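Local coordinates for protein ribose transcriptional regulator (Enterococcus faecium DO, PDB 4RK1) that binds ribose and, as a LacI-family regulator, probably represses transcription by binding DNA through a separate domain, at residues A57-T60 against G66-I69; F90-L93 against S98-F101. All coordinates share one frame; numbering follows the deposited sequence.

Contact 1 of 2, residues A57-T60 against G66-I69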
ATOM      1  N   ALA B  57       9.057   7.130 -22.910  1.00 37.40           N
ATOM      2  CA  ALA B  57      10.055   6.937 -23.956  1.00 31.92           C
ATOM      3  C   ALA B  57      10.816   5.639 -23.719  1.00 33.93           C
ATOM      4  O   ALA B  57      10.950   4.811 -24.617  1.00 31.41           O
ATOM      5  CB  ALA B  57      11.019   8.120 -24.012  1.00 39.64           C
ATOM      6  N   GLU B  58      11.300   5.453 -22.498  1.00 35.90           N
ATOM      7  CA  GLU B  58      12.038   4.244 -22.167  1.00 31.79           C
ATOM      8  C   GLU B  58      11.144   3.004 -22.308  1.00 26.55           C
ATOM      9  O   GLU B  58      11.545   2.021 -22.913  1.00 33.08           O
ATOM     10  CB  GLU B  58      12.620   4.353 -20.752  1.00 36.70           C
ATOM     11  CG  GLU B  58      13.343   3.112 -20.241  1.00 36.41           C
ATOM     12  CD  GLU B  58      14.542   2.691 -21.088  1.00 44.60           C
ATOM     13  OE1 GLU B  58      15.123   3.536 -21.804  1.00 41.68           O
ATOM     14  OE2 GLU B  58      14.909   1.497 -21.028  1.00 40.29           O
ATOM     15  N   LEU B  59       9.945   3.046 -21.740  1.00 30.43           N
ATOM     16  CA  LEU B  59       9.054   1.885 -21.775  1.00 29.60           C
ATOM     17  C   LEU B  59       8.595   1.552 -23.194  1.00 30.06           C
ATOM     18  O   LEU B  59       8.481   0.383 -23.556  1.00 29.42           O
ATOM     19  CB  LEU B  59       7.857   2.109 -20.849  1.00 33.77           C
ATOM     20  CG  LEU B  59       8.171   2.100 -19.342  1.00 36.57           C
ATOM     21  CD1 LEU B  59       6.884   2.164 -18.538  1.00 43.74           C
ATOM     22  CD2 LEU B  59       8.972   0.868 -18.959  1.00 36.21           C
ATOM     23  N   THR B  60       8.358   2.587 -23.998  1.00 26.64           N
ATOM     24  CA  THR B  60       8.043   2.410 -25.411  1.00 24.39           C
ATOM     25  C   THR B  60       9.187   1.715 -26.142  1.00 27.68           C
ATOM     26  O   THR B  60       8.943   0.760 -26.877  1.00 32.74           O
ATOM     27  CB  THR B  60       7.691   3.762 -26.069  1.00 34.58           C
ATOM     28  OG1 THR B  60       6.561   4.326 -25.391  1.00 37.87           O
ATOM     29  CG2 THR B  60       7.344   3.597 -27.551  1.00 36.31           C
ATOM     30  N   GLY B  66       0.963  -1.558 -24.444  1.00 26.37           N
ATOM     31  CA  GLY B  66      -0.114  -0.605 -24.175  1.00 25.81           C
ATOM     32  C   GLY B  66       0.056  -0.068 -22.778  1.00 30.79           C
ATOM     33  O   GLY B  66       0.798  -0.647 -21.993  1.00 26.11           O
ATOM     34  N   PHE B  67      -0.613   1.044 -22.481  1.00 24.97           N
ATOM     35  CA  PHE B  67      -0.469   1.720 -21.202  1.00 23.76           C
ATOM     36  C   PHE B  67      -1.792   2.087 -20.557  1.00 30.05           C
ATOM     37  O   PHE B  67      -2.770   2.365 -21.230  1.00 25.47           O
ATOM     38  CB  PHE B  67       0.359   2.993 -21.359  1.00 25.74           C
ATOM     39  CG  PHE B  67       1.763   2.740 -21.791  1.00 28.06           C
ATOM     40  CD1 PHE B  67       2.058   2.503 -23.130  1.00 32.61           C
ATOM     41  CD2 PHE B  67       2.793   2.723 -20.869  1.00 31.36           C
ATOM     42  CE1 PHE B  67       3.359   2.261 -23.538  1.00 34.28           C
ATOM     43  CE2 PHE B  67       4.097   2.480 -21.274  1.00 27.54           C
ATOM     44  CZ  PHE B  67       4.379   2.259 -22.610  1.00 30.82           C
ATOM     45  N   ILE B  68      -1.798   2.088 -19.228  1.00 22.92           N
ATOM     46  CA  ILE B  68      -2.906   2.591 -18.452  1.00 24.55           C
ATOM     47  C   ILE B  68      -2.327   3.680 -17.572  1.00 25.03           C
ATOM     48  O   ILE B  68      -1.447   3.425 -16.762  1.00 25.82           O
ATOM     49  CB  ILE B  68      -3.543   1.480 -17.621  1.00 24.15           C
ATOM     50  CG1 ILE B  68      -4.053   0.373 -18.557  1.00 24.76           C
ATOM     51  CG2 ILE B  68      -4.664   2.044 -16.763  1.00 29.34           C
ATOM     52  CD1 ILE B  68      -4.475  -0.896 -17.847  1.00 30.55           C
ATOM     53  N   ILE B  69      -2.830   4.893 -17.750  1.00 23.44           N
ATOM     54  CA  ILE B  69      -2.193   6.095 -17.252  1.00 23.78           C
ATOM     55  C   ILE B  69      -3.132   6.817 -16.303  1.00 25.76           C
ATOM     56  O   ILE B  69      -4.156   7.371 -16.726  1.00 26.39           O
ATOM     57  CB  ILE B  69      -1.825   7.034 -18.427  1.00 24.58           C
ATOM     58  CG1 ILE B  69      -0.939   6.286 -19.433  1.00 31.49           C
ATOM     59  CG2 ILE B  69      -1.121   8.285 -17.906  1.00 29.39           C
ATOM     60  CD1 ILE B  69      -0.592   7.079 -20.677  1.00 31.87           C
TER
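In the beta-alpha-beta crossover that leads from strand 39-44 through helix 55-61 to strand 66-69, L59 and T60 of the helix meet F67 of the strand. The backbones stay well apart, their nearest CA atoms being T60 CA and G66 CA at 8.8 Å. The F67 side chain does nearly all the reaching, and phenylalanine is long enough to extend across to L59 and T60. Its CG lies anti to the carbonyl carbon (chi1 -64°), and the ring extends from the sheet toward the helix with its outer rim leading. L59 CB sits in the ring plane at this rim, 3.8 Å from F67 CE2, so the methylene meets the ring at its edge. The L59 CD1 branch approaches the same F67 CE2 at 3.9 Å. T60 comes in at about a right angle to F67, its OG1 4.1 Å from F67 CZ. That hydroxyl makes no bond to the strand; it is hydrogen-bonded to L56 O one helical turn back, so threonine can sit in a buried place with its polar atom satisfied. Leucine suits the neighbouring position because it also packs on I41 of the second subunit, and E58 extends the dimer contact through a hydrogen bond to T9 of that subunit. F67 further touches L83 of helix 76-84, whereas I68, next along the strand, packs on S246 and L250 of helix 239-255. Helices therefore cover the sheet from two sides, the layering of an alpha/beta/alpha sandwich, as in the lobes of periplasmic-binding-protein-like sugar-binding domains.

Contact 2 of 2, residues F90-L93 against S98-F101; sequences FIVL and SEGF
F90 and E99 make the close part of this contact, where the loop after strand 90-93 folds back beside it. E99 CB lies in the plane of the F90 ring at its edge, 3.8 Å from F90 CE2, and the two side chains cross at about a right angle. V92, branched at CB and at home in a strand, continues the apolar strip: its CG2 rests 4.1 Å from S98 CA. Glutamate works here because only its aliphatic part meets the ring. The chain bends at chi2 (-73°), taking the carboxylate away to a salt bridge with K96 and a hydrogen bond with T76. S98 OG likewise turns elsewhere, to R106.

The other end is looser and wetter. G100 and F101 are exposed, and F101 carries its ring away from the strand to meet W261. A water fills the role of a direct backbone bond here: it accepts from F90 N at 3.2 Å and donates to F101 O at 2.9 Å. With no hydrogen bond between the two segments themselves, the contact combines carbon packing around E99 and V92 with a water-mediated backbone link.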
ATOM      1  N   PHE B  90      -3.640   3.342 -25.306  1.00 27.37           N
ATOM      2  CA  PHE B  90      -3.634   3.654 -23.887  1.00 27.65           C
ATOM      3  C   PHE B  90      -4.994   4.056 -23.348  1.00 25.79           C
ATOM      4  O   PHE B  90      -5.882   4.474 -24.096  1.00 27.76           O
ATOM      5  CB  PHE B  90      -2.592   4.736 -23.575  1.00 23.39           C
ATOM      6  CG  PHE B  90      -2.883   6.062 -24.212  1.00 25.53           C
ATOM      7  CD1 PHE B  90      -2.584   6.284 -25.552  1.00 28.86           C
ATOM      8  CD2 PHE B  90      -3.459   7.087 -23.482  1.00 27.07           C
ATOM      9  CE1 PHE B  90      -2.857   7.505 -26.144  1.00 28.06           C
ATOM     10  CE2 PHE B  90      -3.734   8.314 -24.068  1.00 28.55           C
ATOM     11  CZ  PHE B  90      -3.445   8.516 -25.408  1.00 29.08           C
ATOM     12  N   ILE B  91      -5.128   3.902 -22.031  1.00 24.35           N
ATOM     13  CA  ILE B  91      -6.307   4.270 -21.283  1.00 23.69           C
ATOM     14  C   ILE B  91      -5.901   5.369 -20.332  1.00 24.81           C
ATOM     15  O   ILE B  91      -4.797   5.334 -19.802  1.00 28.17           O
ATOM     16  CB  ILE B  91      -6.836   3.105 -20.421  1.00 30.25           C
ATOM     17  CG1 ILE B  91      -7.007   1.833 -21.252  1.00 28.51           C
ATOM     18  CG2 ILE B  91      -8.145   3.494 -19.753  1.00 26.36           C
ATOM     19  CD1 ILE B  91      -7.954   1.968 -22.420  1.00 29.47           C
ATOM     20  N   VAL B  92      -6.795   6.328 -20.108  1.00 25.29           N
ATOM     21  CA  VAL B  92      -6.561   7.390 -19.132  1.00 22.98           C
ATOM     22  C   VAL B  92      -7.619   7.306 -18.046  1.00 26.22           C
ATOM     23  O   VAL B  92      -8.752   6.911 -18.289  1.00 25.18           O
ATOM     24  CB  VAL B  92      -6.578   8.809 -19.754  1.00 33.90           C
ATOM     25  CG1 VAL B  92      -5.476   8.952 -20.786  1.00 34.44           C
ATOM     26  CG2 VAL B  92      -7.928   9.130 -20.378  1.00 41.00           C
ATOM     27  N   LEU B  93      -7.237   7.672 -16.838  1.00 25.33           N
ATOM     28  CA  LEU B  93      -8.167   7.690 -15.742  1.00 26.62           C
ATOM     29  C   LEU B  93      -7.626   8.555 -14.628  1.00 20.87           C
ATOM     30  O   LEU B  93      -6.495   9.044 -14.689  1.00 25.46           O
ATOM     31  CB  LEU B  93      -8.403   6.279 -15.216  1.00 27.38           C
ATOM     32  CG  LEU B  93      -7.234   5.507 -14.609  1.00 28.10           C
ATOM     33  CD1 LEU B  93      -7.758   4.473 -13.628  1.00 35.44           C
ATOM     34  CD2 LEU B  93      -6.398   4.812 -15.662  1.00 33.54           C
ATOM     35  N   SER B  98      -8.167  13.705 -20.267  1.00 29.13           N
ATOM     36  CA  SER B  98      -8.507  12.989 -21.490  1.00 37.29           C
ATOM     37  C   SER B  98      -7.577  13.363 -22.642  1.00 39.11           C
ATOM     38  O   SER B  98      -6.981  14.440 -22.655  1.00 34.10           O
ATOM     39  CB  SER B  98      -9.985  13.200 -21.851  1.00 47.75           C
ATOM     40  OG  SER B  98     -10.800  12.372 -21.017  1.00 43.49           O
ATOM     41  N   GLU B  99      -7.422  12.428 -23.570  1.00 29.91           N
ATOM     42  CA  GLU B  99      -6.532  12.575 -24.716  1.00 29.60           C
ATOM     43  C   GLU B  99      -7.275  12.035 -25.922  1.00 36.01           C
ATOM     44  O   GLU B  99      -8.022  11.063 -25.803  1.00 28.59           O
ATOM     45  CB  GLU B  99      -5.252  11.752 -24.516  1.00 28.92           C
ATOM     46  CG  GLU B  99      -4.338  12.238 -23.398  1.00 31.11           C
ATOM     47  CD  GLU B  99      -3.588  13.513 -23.745  1.00 37.29           C
ATOM     48  OE1 GLU B  99      -3.648  13.960 -24.905  1.00 37.45           O
ATOM     49  OE2 GLU B  99      -2.933  14.074 -22.846  1.00 36.76           O
ATOM     50  N   GLY B 100      -7.068  12.653 -27.080  1.00 32.44           N
ATOM     51  CA  GLY B 100      -7.634  12.144 -28.320  1.00 32.02           C
ATOM     52  C   GLY B 100      -7.155  10.734 -28.620  1.00 30.69           C
ATOM     53  O   GLY B 100      -5.991  10.398 -28.398  1.00 33.14           O
ATOM     54  N   PHE B 101      -8.064   9.918 -29.137  1.00 25.92           N
ATOM     55  CA  PHE B 101      -7.783   8.548 -29.521  1.00 29.94           C
ATOM     56  C   PHE B 101      -7.260   7.718 -28.352  1.00 28.30           C
ATOM     57  O   PHE B 101      -6.275   6.971 -28.464  1.00 28.80           O
ATOM     58  CB  PHE B 101      -6.841   8.499 -30.732  1.00 33.31           C
ATOM     59  CG  PHE B 101      -7.420   9.113 -31.986  1.00 35.78           C
ATOM     60  CD1 PHE B 101      -8.757   8.931 -32.323  1.00 36.23           C
ATOM     61  CD2 PHE B 101      -6.613   9.847 -32.847  1.00 31.55           C
ATOM     62  CE1 PHE B 101      -9.280   9.480 -33.483  1.00 38.62           C
ATOM     63  CE2 PHE B 101      -7.132  10.397 -34.010  1.00 34.59           C
ATOM     64  CZ  PHE B 101      -8.467  10.212 -34.325  1.00 30.04           C
TER
HETATM   65  O   HOH W   1      -5.483   4.315 -27.765  1.00 27.39           O

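How the contacts relate
Followed from the N terminus, the chain closes contact 1 first, where the short turn after helix 55-61 brings it into strand 66-69. It then passes through helix 76-84 and returns as strand 90-93, and contact 2 closes the next loop before strand 103-107. The two are therefore in series, neither enclosing nor crossing the other. Their centres lie about 12 Å apart, and strands 66-69 and 90-93 are parallel neighbours, probably hydrogen-bonded through I91, whose N is 2.9 Å from F67 O. Helix 76-84 packs on F67, F90 and E99, so one helix spans both contacts and joins the crossover to the strand-connecting loop.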